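Local coordinates for SusD-like carbohydrate binding protein (Bacteroides vulgatus, PDB 3LEW) that probably binds carbohydrate at the cell surface as a SusD-family outer-membrane protein, with a likely part in nutrient binding, at residues 303-308 and 326-331; 272-277 and 284-289; 294-299 and 398-403; 320-325 and 443-448. One frame throughout, in Å; residues are numbered along the deposited sequence.

Contact 1 of 4, residues 303-308 and 326-331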
# COMPACT_ATOMS: atom_id res chain seq x y z
N LYS A 303 -18.89 1.73 -9.15
CA LYS A 303 -19.06 0.96 -10.37
C LYS A 303 -19.09 1.91 -11.58
O LYS A 303 -18.58 1.58 -12.65
CB LYS A 303 -20.32 0.12 -10.31
CG LYS A 303 -20.42 -0.93 -11.40
CD LYS A 303 -21.70 -1.74 -11.29
CE LYS A 303 -21.59 -3.04 -12.09
NZ LYS A 303 -22.78 -3.90 -11.91
N GLU A 304 -19.61 3.12 -11.36
CA GLU A 304 -19.74 4.22 -12.34
C GLU A 304 -18.39 4.75 -12.79
O GLU A 304 -18.26 5.37 -13.85
CB GLU A 304 -20.49 5.42 -11.70
CG GLU A 304 -21.83 5.07 -11.03
CD GLU A 304 -22.59 6.29 -10.49
OE1 GLU A 304 -22.04 7.40 -10.49
OE2 GLU A 304 -23.73 6.13 -10.06
N MSE A 305 -17.38 4.57 -11.92
CA MSE A 305 -16.02 5.08 -12.14
C MSE A 305 -15.17 4.15 -13.04
O MSE A 305 -14.02 4.47 -13.39
CB MSE A 305 -15.33 5.31 -10.79
CG MSE A 305 -16.09 6.39 -10.03
SE MSE A 305 -15.68 6.40 -8.15
CE MSE A 305 -13.88 6.42 -8.30
N LEU A 306 -15.74 3.00 -13.38
CA LEU A 306 -15.09 1.97 -14.19
C LEU A 306 -15.77 1.96 -15.58
O LEU A 306 -16.95 1.69 -15.71
CB LEU A 306 -15.21 0.60 -13.54
CG LEU A 306 -14.71 0.55 -12.10
CD1 LEU A 306 -15.08 -0.82 -11.47
CD2 LEU A 306 -13.21 0.83 -12.02
N PHE A 307 -15.01 2.30 -16.61
CA PHE A 307 -15.58 2.40 -17.94
C PHE A 307 -14.53 2.23 -19.01
O PHE A 307 -13.37 2.52 -18.80
CB PHE A 307 -16.26 3.77 -18.13
CG PHE A 307 -15.38 4.94 -17.78
CD1 PHE A 307 -14.54 5.51 -18.75
CD2 PHE A 307 -15.36 5.45 -16.50
CE1 PHE A 307 -13.72 6.56 -18.45
CE2 PHE A 307 -14.52 6.51 -16.18
CZ PHE A 307 -13.69 7.05 -17.17
N TRP A 308 -14.97 1.74 -20.18
CA TRP A 308 -14.10 1.64 -21.36
C TRP A 308 -13.72 3.02 -21.86
O TRP A 308 -14.57 3.91 -21.95
CB TRP A 308 -14.82 0.92 -22.49
CG TRP A 308 -15.23 -0.48 -22.21
CD1 TRP A 308 -16.52 -0.95 -22.14
CD2 TRP A 308 -14.37 -1.63 -22.00
NE1 TRP A 308 -16.51 -2.30 -21.88
CE2 TRP A 308 -15.21 -2.74 -21.78
CE3 TRP A 308 -12.99 -1.81 -21.96
CZ2 TRP A 308 -14.72 -4.01 -21.55
CZ3 TRP A 308 -12.49 -3.07 -21.73
CH2 TRP A 308 -13.36 -4.16 -21.51
N ASN A 326 -10.23 3.39 -14.59
CA ASN A 326 -10.80 3.83 -13.34
C ASN A 326 -10.56 5.35 -13.23
O ASN A 326 -9.42 5.79 -13.26
CB ASN A 326 -10.13 3.09 -12.16
CG ASN A 326 -10.96 3.13 -10.90
OD1 ASN A 326 -11.84 4.03 -10.71
ND2 ASN A 326 -10.70 2.16 -10.00
N SER A 327 -11.63 6.14 -13.13
CA SER A 327 -11.49 7.58 -12.87
C SER A 327 -10.98 7.88 -11.44
O SER A 327 -10.75 9.05 -11.08
CB SER A 327 -12.80 8.30 -13.16
OG SER A 327 -13.80 7.86 -12.26
N LYS A 328 -10.75 6.84 -10.63
CA LYS A 328 -10.42 7.03 -9.20
C LYS A 328 -9.27 8.01 -8.96
O LYS A 328 -9.42 8.97 -8.18
CB LYS A 328 -10.10 5.67 -8.55
CG LYS A 328 -9.88 5.69 -7.06
CD LYS A 328 -9.78 4.29 -6.50
CE LYS A 328 -9.50 4.31 -5.03
NZ LYS A 328 -9.45 2.96 -4.40
N PHE A 329 -8.13 7.77 -9.61
CA PHE A 329 -6.92 8.58 -9.43
C PHE A 329 -6.75 9.50 -10.64
O PHE A 329 -6.70 9.03 -11.79
CB PHE A 329 -5.68 7.72 -9.33
CG PHE A 329 -5.65 6.84 -8.14
CD1 PHE A 329 -5.17 7.32 -6.95
CD2 PHE A 329 -6.08 5.53 -8.23
CE1 PHE A 329 -5.12 6.50 -5.81
CE2 PHE A 329 -6.02 4.69 -7.13
CZ PHE A 329 -5.53 5.21 -5.90
N ARG A 330 -6.73 10.81 -10.37
CA ARG A 330 -6.40 11.78 -11.39
C ARG A 330 -5.45 12.83 -10.89
O ARG A 330 -5.52 13.20 -9.76
CB ARG A 330 -7.65 12.47 -11.91
CG ARG A 330 -8.70 11.50 -12.38
CD ARG A 330 -9.93 12.19 -13.00
NE ARG A 330 -10.57 13.23 -12.19
CZ ARG A 330 -11.46 12.98 -11.22
NH1 ARG A 330 -11.79 11.73 -10.89
NH2 ARG A 330 -12.01 13.99 -10.58
N PHE A 331 -4.55 13.31 -11.74
CA PHE A 331 -3.73 14.46 -11.39
C PHE A 331 -4.61 15.59 -10.86
O PHE A 331 -5.70 15.88 -11.38
CB PHE A 331 -2.96 14.99 -12.63
CG PHE A 331 -1.65 14.27 -12.91
CD1 PHE A 331 -0.50 14.63 -12.22
CD2 PHE A 331 -1.56 13.25 -13.87
CE1 PHE A 331 0.69 14.01 -12.48
CE2 PHE A 331 -0.37 12.62 -14.11
CZ PHE A 331 0.77 13.02 -13.44
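The contact is the end of an antiparallel beta pairing, where strand 306-309, an outermost strand of the four-stranded mixed sheet, runs beside the last residue of strand 321-326 and the Asx turn that follows it. L306 and N326 form a non-hydrogen-bonded antiparallel pair, with their CA atoms 4.8 Å apart. One residue beyond, where the strand geometry has ended, S327 N donates to M305 O over 2.9 Å, a nearly straight bond (162° at the hydrogen) lying in the carbonyl plane. The same oxygen takes a CA-H...O contact from N326 CA at 3.3 Å, so one N-H and, more weakly, one C-H meet this oxygen.

N326 suits the turn because its amide can fold back on its own backbone: with CG anti to the backbone N (chi1 -160°), OD1 accepts from K328 N at 3.0 Å, the donor standing above the carbonyl plane. The same amide lies alongside leucine, L306 CD2 coming within 3.4 Å of N326 CG; both side chains also rest on V288 of strand 286-288. S327 is small enough to sit close to the 303-308 segment, its OG 3.3 Å from M305 CB, while its CB meets the edge of the F307 ring near the ring plane. K328 sends its ammonium away to W403 O and E405, leaving its backbone end to the selenomethionine M305. That flexible, unbranched chain crosses K328 obliquely and bends at its last torsion (chi3 51°), which brings the terminal methyl CE to 3.6 Å from K328 CA.

Contact 2 of 4, residues 272-277 and 284-289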
# COMPACT_ATOMS: atom_id res chain seq x y z
N HIS A 272 1.38 9.47 -13.40
CA HIS A 272 1.51 9.09 -14.79
C HIS A 272 1.17 7.61 -15.07
O HIS A 272 0.86 7.26 -16.21
CB HIS A 272 2.89 9.44 -15.35
CG HIS A 272 3.12 10.90 -15.51
ND1 HIS A 272 2.36 11.70 -16.35
CD2 HIS A 272 4.06 11.71 -14.96
CE1 HIS A 272 2.84 12.93 -16.32
NE2 HIS A 272 3.86 12.97 -15.47
N TYR A 273 1.23 6.79 -14.03
CA TYR A 273 0.85 5.36 -14.06
C TYR A 273 -0.63 5.19 -13.67
O TYR A 273 -1.40 4.46 -14.34
CB TYR A 273 1.78 4.52 -13.14
CG TYR A 273 3.25 4.80 -13.42
CD1 TYR A 273 3.80 4.48 -14.64
CD2 TYR A 273 4.09 5.39 -12.45
CE1 TYR A 273 5.11 4.76 -14.95
CE2 TYR A 273 5.41 5.68 -12.74
CZ TYR A 273 5.93 5.39 -13.99
OH TYR A 273 7.24 5.66 -14.31
N LEU A 274 -1.02 5.85 -12.59
CA LEU A 274 -2.36 5.67 -11.99
C LEU A 274 -3.49 6.41 -12.71
O LEU A 274 -4.64 5.97 -12.64
CB LEU A 274 -2.39 6.11 -10.54
CG LEU A 274 -1.49 5.38 -9.55
CD1 LEU A 274 -1.60 6.03 -8.21
CD2 LEU A 274 -1.92 3.89 -9.51
N ASP A 275 -3.18 7.52 -13.35
CA ASP A 275 -4.20 8.32 -14.04
C ASP A 275 -4.29 7.80 -15.45
O ASP A 275 -3.35 7.96 -16.25
CB ASP A 275 -3.81 9.81 -14.00
CG ASP A 275 -4.85 10.70 -14.61
OD1 ASP A 275 -5.61 10.24 -15.49
OD2 ASP A 275 -4.86 11.92 -14.28
N THR A 276 -5.41 7.15 -15.75
CA THR A 276 -5.66 6.53 -17.05
C THR A 276 -6.69 7.32 -17.84
O THR A 276 -7.18 6.85 -18.88
CB THR A 276 -6.12 5.08 -16.89
OG1 THR A 276 -7.31 5.03 -16.06
CG2 THR A 276 -4.99 4.24 -16.24
N THR A 277 -7.04 8.50 -17.34
CA THR A 277 -8.12 9.29 -17.95
C THR A 277 -7.80 10.76 -18.31
O THR A 277 -8.45 11.33 -19.20
CB THR A 277 -9.42 9.24 -17.10
OG1 THR A 277 -9.20 9.87 -15.83
CG2 THR A 277 -9.94 7.80 -16.93
N TYR A 284 -0.59 6.17 -18.48
CA TYR A 284 -1.98 5.70 -18.34
C TYR A 284 -2.03 4.16 -18.27
O TYR A 284 -2.80 3.53 -19.00
CB TYR A 284 -2.87 6.24 -19.47
CG TYR A 284 -2.21 6.36 -20.80
CD1 TYR A 284 -1.49 7.49 -21.14
CD2 TYR A 284 -2.31 5.34 -21.76
CE1 TYR A 284 -0.84 7.61 -22.37
CE2 TYR A 284 -1.67 5.45 -22.98
CZ TYR A 284 -0.95 6.58 -23.29
OH TYR A 284 -0.36 6.72 -24.55
N SER A 285 -1.23 3.57 -17.40
CA SER A 285 -0.89 2.14 -17.53
C SER A 285 -1.62 1.21 -16.57
O SER A 285 -1.76 0.02 -16.87
CB SER A 285 0.61 1.95 -17.38
OG SER A 285 1.06 2.50 -16.14
N PHE A 286 -2.06 1.74 -15.43
CA PHE A 286 -2.80 0.96 -14.39
C PHE A 286 -4.27 0.84 -14.75
O PHE A 286 -5.12 1.55 -14.23
CB PHE A 286 -2.57 1.55 -13.00
CG PHE A 286 -1.33 1.05 -12.33
CD1 PHE A 286 -0.08 1.32 -12.87
CD2 PHE A 286 -1.39 0.25 -11.23
CE1 PHE A 286 1.12 0.82 -12.29
CE2 PHE A 286 -0.20 -0.25 -10.65
CZ PHE A 286 1.03 0.04 -11.19
N ASN A 287 -4.56 -0.06 -15.69
CA ASN A 287 -5.90 -0.22 -16.16
C ASN A 287 -6.58 -1.33 -15.35
O ASN A 287 -5.93 -2.00 -14.52
CB ASN A 287 -5.88 -0.46 -17.64
CG ASN A 287 -5.37 0.77 -18.38
OD1 ASN A 287 -6.08 1.76 -18.48
ND2 ASN A 287 -4.12 0.70 -18.88
N VAL A 288 -7.85 -1.50 -15.61
CA VAL A 288 -8.68 -2.32 -14.74
C VAL A 288 -8.96 -3.68 -15.40
O VAL A 288 -9.25 -3.74 -16.59
CB VAL A 288 -9.99 -1.60 -14.41
CG1 VAL A 288 -10.84 -2.44 -13.44
CG2 VAL A 288 -9.72 -0.20 -13.86
N ASP A 289 -8.91 -4.76 -14.64
CA ASP A 289 -9.52 -6.03 -15.13
C ASP A 289 -11.00 -5.78 -15.41
O ASP A 289 -11.77 -5.45 -14.50
CB ASP A 289 -9.39 -7.11 -14.05
CG ASP A 289 -9.96 -8.46 -14.47
OD1 ASP A 289 -10.45 -8.61 -15.62
OD2 ASP A 289 -9.91 -9.38 -13.62
O HOH W 1 -7.23 3.37 -14.05
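The short helix 271-274 offers its carbonyls to the backbone entering strand 286-288. Y284, with left-handed helical backbone angles, donates from N to H272 O at 2.9 Å, nearly along the C=O axis. Y273 O is gripped twice: S285 N lies on a lone pair at 3.2 Å, and F286 N comes from above the carbonyl plane at 3.0 Å in a straighter bond (161°). F286 is the centre of an inverse gamma turn.

Its side chain points at the helix end, with CD1 3.7 Å from Y273 CB and L274 CD2 packed 4.0 Å from F286 CG, an apolar contact that suits a flat, nonpolar ring. An alanine here would remove the ring and would probably loosen the packing of Y273 and L274 against the strand. T276, beta-branched, uses both arms: CG2 touches F286 O at 3.4 Å, while OG1 meets a water that also lies within hydrogen-bonding distance of F286 O. S285 OG lies in the plane of the Y273 ring, at its edge. Strand 59-61 pairs antiparallel with strand 286-288, and its V59 and L61 touch F286; R50 of helix 46-54 reaches both L274 and F286, and M324 of strand 321-326 is joined to V288 by a backbone hydrogen bond.

Contact 3 of 4, residues 294-299 and 398-403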
# COMPACT_ATOMS: atom_id res chain seq x y z
N ASP A 294 -17.61 -6.29 -12.46
CA ASP A 294 -18.67 -7.20 -12.06
C ASP A 294 -18.74 -7.53 -10.56
O ASP A 294 -19.72 -8.17 -10.12
CB ASP A 294 -18.54 -8.51 -12.85
CG ASP A 294 -18.78 -8.33 -14.32
OD1 ASP A 294 -19.51 -7.36 -14.68
OD2 ASP A 294 -18.26 -9.16 -15.12
N LEU A 295 -17.73 -7.17 -9.79
CA LEU A 295 -17.77 -7.32 -8.35
C LEU A 295 -18.68 -6.31 -7.66
O LEU A 295 -18.95 -6.49 -6.47
CB LEU A 295 -16.36 -7.21 -7.75
CG LEU A 295 -15.30 -8.20 -8.25
CD1 LEU A 295 -13.95 -8.00 -7.52
CD2 LEU A 295 -15.81 -9.64 -8.09
N PHE A 296 -19.14 -5.28 -8.39
CA PHE A 296 -19.96 -4.21 -7.86
C PHE A 296 -21.41 -4.38 -8.24
O PHE A 296 -21.72 -4.76 -9.38
CB PHE A 296 -19.47 -2.83 -8.36
CG PHE A 296 -18.05 -2.50 -7.95
CD1 PHE A 296 -16.97 -2.99 -8.67
CD2 PHE A 296 -17.81 -1.71 -6.84
CE1 PHE A 296 -15.66 -2.72 -8.25
CE2 PHE A 296 -16.54 -1.41 -6.46
CZ PHE A 296 -15.45 -1.91 -7.17
N GLU A 297 -22.31 -4.09 -7.31
CA GLU A 297 -23.73 -4.03 -7.61
C GLU A 297 -24.11 -2.68 -8.26
O GLU A 297 -23.61 -1.63 -7.90
CB GLU A 297 -24.58 -4.23 -6.34
CG GLU A 297 -24.44 -5.56 -5.66
CD GLU A 297 -23.36 -5.58 -4.58
OE1 GLU A 297 -23.13 -4.53 -3.97
OE2 GLU A 297 -22.74 -6.64 -4.37
N ASP A 298 -25.05 -2.71 -9.18
CA ASP A 298 -25.61 -1.48 -9.72
C ASP A 298 -26.18 -0.65 -8.56
O ASP A 298 -26.83 -1.20 -7.66
CB ASP A 298 -26.75 -1.78 -10.70
CG ASP A 298 -26.27 -2.36 -12.03
OD1 ASP A 298 -25.04 -2.39 -12.31
OD2 ASP A 298 -27.18 -2.77 -12.80
N GLY A 299 -25.92 0.65 -8.57
CA GLY A 299 -26.24 1.52 -7.43
C GLY A 299 -25.02 1.90 -6.61
O GLY A 299 -25.02 2.93 -5.94
N ARG A 398 -12.28 -5.24 0.47
CA ARG A 398 -10.96 -4.61 0.41
C ARG A 398 -10.49 -4.36 -1.04
O ARG A 398 -9.99 -3.30 -1.33
CB ARG A 398 -9.88 -5.46 1.12
CG ARG A 398 -10.06 -5.53 2.61
CD ARG A 398 -9.02 -6.48 3.27
NE ARG A 398 -7.67 -6.01 3.05
CZ ARG A 398 -6.99 -5.15 3.80
NH1 ARG A 398 -7.50 -4.66 4.91
NH2 ARG A 398 -5.77 -4.77 3.43
N ARG A 399 -10.62 -5.36 -1.93
CA ARG A 399 -10.22 -5.21 -3.32
C ARG A 399 -11.04 -4.11 -4.00
O ARG A 399 -10.50 -3.35 -4.81
CB ARG A 399 -10.40 -6.54 -4.07
CG ARG A 399 -9.34 -7.58 -3.60
CD ARG A 399 -9.73 -8.96 -4.06
NE ARG A 399 -9.87 -9.04 -5.50
CZ ARG A 399 -10.43 -10.07 -6.14
NH1 ARG A 399 -10.91 -11.11 -5.45
NH2 ARG A 399 -10.51 -10.10 -7.45
N LYS A 400 -12.31 -4.05 -3.64
CA LYS A 400 -13.24 -3.10 -4.27
C LYS A 400 -12.96 -1.67 -3.79
O LYS A 400 -12.87 -0.76 -4.59
CB LYS A 400 -14.67 -3.48 -3.97
CG LYS A 400 -15.14 -4.75 -4.66
CD LYS A 400 -16.43 -5.26 -4.03
CE LYS A 400 -17.63 -4.28 -4.27
NZ LYS A 400 -18.82 -4.66 -3.43
N GLU A 401 -12.81 -1.51 -2.49
CA GLU A 401 -12.66 -0.17 -1.88
C GLU A 401 -11.25 0.39 -2.00
O GLU A 401 -11.08 1.61 -2.09
CB GLU A 401 -13.09 -0.22 -0.41
CG GLU A 401 -12.87 1.08 0.43
CD GLU A 401 -13.69 2.28 -0.02
OE1 GLU A 401 -14.65 2.11 -0.81
OE2 GLU A 401 -13.39 3.41 0.45
N LEU A 402 -10.24 -0.50 -1.92
CA LEU A 402 -8.83 -0.10 -1.86
C LEU A 402 -8.06 -0.29 -3.19
O LEU A 402 -6.83 -0.24 -3.21
CB LEU A 402 -8.09 -0.85 -0.73
CG LEU A 402 -8.74 -0.66 0.65
CD1 LEU A 402 -8.07 -1.60 1.69
CD2 LEU A 402 -8.69 0.80 1.13
N TRP A 403 -8.79 -0.49 -4.27
CA TRP A 403 -8.20 -0.71 -5.60
C TRP A 403 -7.17 0.37 -5.89
O TRP A 403 -7.45 1.57 -5.77
CB TRP A 403 -9.28 -0.70 -6.69
CG TRP A 403 -8.75 -1.03 -8.06
CD1 TRP A 403 -8.75 -2.26 -8.67
CD2 TRP A 403 -8.07 -0.13 -8.99
NE1 TRP A 403 -8.17 -2.18 -9.93
CE2 TRP A 403 -7.74 -0.88 -10.13
CE3 TRP A 403 -7.74 1.23 -8.97
CZ2 TRP A 403 -7.05 -0.33 -11.21
CZ3 TRP A 403 -7.05 1.76 -10.05
CH2 TRP A 403 -6.74 0.98 -11.15
O HOH W 2 -20.02 -7.10 -3.83
O HOH W 3 -20.90 -3.25 -4.73
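K400, near the C-terminal end of helix 387-401, carries this contact, with L295 and F296 of the loop 294-299 receiving it. Its chain runs out from the helix, bends at chi3 (66°) and crosses one face of the F296 ring. CE stands 4.0 Å from the centroid of the F296 ring and 25° off the ring normal, a CH-pi contact; the adjoining ammonium would be expected to polarise these C-H bonds and strengthen it. Nearer the helix, K400 CB meets the far end of the ring at F296 CZ, 3.6 Å away. Lysine fits because its methylenes can lie on an aromatic while its charge goes on to polar company, and phenylalanine supplies a flat, apolar surface for them. An alanine in place of F296 would take away this face and would probably leave the K400 chain less firmly fixed.

L295 contributes both backbone and side chain. Its O lies 3.4 Å from K400 CE, and its CD1 sits over one face of the R399 guanidinium, 4.0 Å from NH2, while R399 keeps a salt bridge to D58. The charge of K400 is met mainly by E397 and by two waters. One accepts from K400 NZ and lies within hydrogen-bonding distance of L295 O and E297 OE2, with more acceptors around it than it has protons to give; the other accepts from NZ and from E297 N and donates to E297 OE1. E297 OE1, which also accepts from K379 N, stays 4.3 Å from NZ. The result is two opposite charges bridged by water beside a lysine CH-pi contact, packing an irregular loop onto the end of a helix in the SusD fold.

Contact 4 of 4, residues 320-325 and 443-448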
# COMPACT_ATOMS: atom_id res chain seq x y z
N ALA A 320 -7.12 1.28 -31.87
CA ALA A 320 -7.70 -0.05 -32.09
C ALA A 320 -8.42 -0.59 -30.85
O ALA A 320 -9.36 -1.37 -31.00
CB ALA A 320 -6.63 -1.08 -32.53
N TYR A 321 -7.95 -0.23 -29.65
CA TYR A 321 -8.46 -0.82 -28.43
C TYR A 321 -9.06 0.19 -27.49
O TYR A 321 -8.62 1.36 -27.44
CB TYR A 321 -7.31 -1.50 -27.70
CG TYR A 321 -6.86 -2.80 -28.33
CD1 TYR A 321 -7.46 -4.01 -27.97
CD2 TYR A 321 -5.84 -2.83 -29.26
CE1 TYR A 321 -7.07 -5.22 -28.57
CE2 TYR A 321 -5.43 -4.04 -29.84
CZ TYR A 321 -6.06 -5.23 -29.48
OH TYR A 321 -5.65 -6.43 -30.04
N VAL A 322 -10.00 -0.28 -26.67
CA VAL A 322 -10.35 0.38 -25.44
C VAL A 322 -9.85 -0.53 -24.29
O VAL A 322 -9.79 -1.75 -24.43
CB VAL A 322 -11.87 0.64 -25.31
CG1 VAL A 322 -12.31 1.70 -26.28
CG2 VAL A 322 -12.71 -0.62 -25.53
N TRP A 323 -9.47 0.10 -23.18
CA TRP A 323 -9.12 -0.60 -21.96
C TRP A 323 -10.10 -0.11 -20.91
O TRP A 323 -10.68 0.97 -21.04
CB TRP A 323 -7.70 -0.25 -21.52
CG TRP A 323 -6.60 -0.55 -22.52
CD1 TRP A 323 -6.45 -0.05 -23.77
CD2 TRP A 323 -5.49 -1.44 -22.32
NE1 TRP A 323 -5.34 -0.55 -24.37
CE2 TRP A 323 -4.70 -1.38 -23.49
CE3 TRP A 323 -5.06 -2.23 -21.25
CZ2 TRP A 323 -3.53 -2.14 -23.65
CZ3 TRP A 323 -3.87 -2.98 -21.40
CH2 TRP A 323 -3.13 -2.91 -22.59
N MSE A 324 -10.27 -0.87 -19.83
CA MSE A 324 -11.16 -0.45 -18.75
C MSE A 324 -10.37 0.52 -17.85
O MSE A 324 -9.32 0.15 -17.33
CB MSE A 324 -11.70 -1.68 -18.01
CG MSE A 324 -12.71 -1.37 -16.86
SE MSE A 324 -14.48 -0.95 -17.46
CE MSE A 324 -14.96 -2.71 -18.06
N ARG A 325 -10.87 1.72 -17.71
CA ARG A 325 -10.26 2.75 -16.91
C ARG A 325 -10.97 2.91 -15.60
O ARG A 325 -12.15 2.59 -15.48
CB ARG A 325 -10.32 4.11 -17.63
CG ARG A 325 -9.98 4.11 -19.08
CD ARG A 325 -8.57 3.61 -19.36
NE ARG A 325 -8.41 3.47 -20.80
CZ ARG A 325 -7.24 3.39 -21.44
NH1 ARG A 325 -6.09 3.37 -20.78
NH2 ARG A 325 -7.22 3.23 -22.73
N LEU A 443 -18.13 4.39 -32.16
CA LEU A 443 -17.19 3.64 -33.00
C LEU A 443 -17.02 2.20 -32.49
O LEU A 443 -17.14 1.94 -31.28
CB LEU A 443 -15.81 4.32 -32.93
CG LEU A 443 -15.32 5.38 -33.92
CD1 LEU A 443 -16.42 6.22 -34.54
CD2 LEU A 443 -14.29 6.24 -33.22
N LYS A 444 -16.69 1.27 -33.38
CA LYS A 444 -16.33 -0.10 -32.99
C LYS A 444 -14.87 -0.14 -32.49
O LYS A 444 -13.97 0.35 -33.16
CB LYS A 444 -16.47 -1.09 -34.15
CG LYS A 444 -17.94 -1.39 -34.64
CD LYS A 444 -18.67 -2.41 -33.74
CE LYS A 444 -20.14 -2.64 -34.15
NZ LYS A 444 -21.00 -3.03 -32.97
N LYS A 445 -14.67 -0.73 -31.30
CA LYS A 445 -13.33 -0.92 -30.73
C LYS A 445 -13.16 -2.31 -30.11
O LYS A 445 -14.09 -2.86 -29.54
CB LYS A 445 -13.05 0.12 -29.63
CG LYS A 445 -13.16 1.55 -30.06
CD LYS A 445 -12.11 1.89 -31.08
CE LYS A 445 -12.10 3.37 -31.34
NZ LYS A 445 -11.35 3.68 -32.57
N LYS A 446 -11.95 -2.84 -30.17
CA LYS A 446 -11.60 -4.07 -29.46
C LYS A 446 -11.38 -3.81 -27.97
O LYS A 446 -10.87 -2.77 -27.61
CB LYS A 446 -10.34 -4.68 -30.02
CG LYS A 446 -10.58 -5.32 -31.38
CD LYS A 446 -9.75 -6.56 -31.53
CE LYS A 446 -8.56 -6.30 -32.37
NZ LYS A 446 -8.90 -6.53 -33.81
N THR A 447 -11.77 -4.77 -27.14
CA THR A 447 -11.70 -4.62 -25.68
C THR A 447 -10.49 -5.39 -25.15
O THR A 447 -10.29 -6.55 -25.47
CB THR A 447 -12.97 -5.20 -25.02
OG1 THR A 447 -13.32 -6.44 -25.68
CG2 THR A 447 -14.16 -4.21 -25.15
N GLN A 448 -9.70 -4.76 -24.29
CA GLN A 448 -8.54 -5.41 -23.67
C GLN A 448 -8.74 -5.68 -22.19
O GLN A 448 -8.93 -4.73 -21.40
CB GLN A 448 -7.30 -4.51 -23.84
CG GLN A 448 -5.99 -5.12 -23.34
CD GLN A 448 -5.63 -6.38 -24.09
OE1 GLN A 448 -5.54 -6.39 -25.33
NE2 GLN A 448 -5.43 -7.46 -23.33
O HOH W 4 -8.52 -2.92 -19.27
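Two neighbouring strands of the mixed four-stranded sheet, 321-326 and 440-448, lie parallel here, although the short segments are strongly twisted against each other, their directions 47° apart.

Backbone hydrogen bonds set the register, which pairs Y321 with K446 and V322 with T447. K446 N donates to A320 O at 3.1 Å, and K446 O in turn accepts from V322 N at 2.8 Å, nearly along the C=O axis. Q448 N then bonds to V322 O at 3.0 Å. Both the N-H and the C=O of V322 thus face the partner strand, as parallel pairing requires.

Apolar and aromatic packing follows the two faces. On the face of V322 and T447, the branched side chains lie side by side, methyl to methyl, and V322 CG1 also crosses K445, meeting its CB at 3.8 Å; the K445 ammonium bonds beyond, to V316 O and A319 O. On the face of Y321, W323, K446 and Q448, K446 CB touches Y321 CD1 at 3.6 Å, while the Y321 hydroxyl is bonded to E426. Q448 lies alongside W323, its CG anti to the backbone N (chi1 -175°). This places CG over the tryptophan's six-membered ring, 3.5 Å from the centroid and 8° off the normal, a well-centred CH-pi contact. Tryptophan offers the broad face, and glutamine the methylenes to cover it.

Water takes over where the strands diverge. A single molecule accepts from M324 N at 2.8 Å and donates to Q448 O, also at 2.8 Å.

Contacts 1 and 4 build the mixed sheet, in which strand 321-326 lies between strands 306-309 and 440-448; their centres are about 15 Å apart, and the F307 O-R325 N bond joins them. Contact 2, about 9 Å from contact 1 between centres, closes earlier in the chain and sets helix 271-274 beside the sheet through strand 286-288; D275 and F331 tie it to contact 1, V288 and M324 to contact 4. Contact 3 closes a loop of the chain that contains contact 1, is linked to it by K303 with D298 and K328 with W403, and packs the loop leading to strand 306-309 on helix 387-401. Contacts 3 and 4 do not touch.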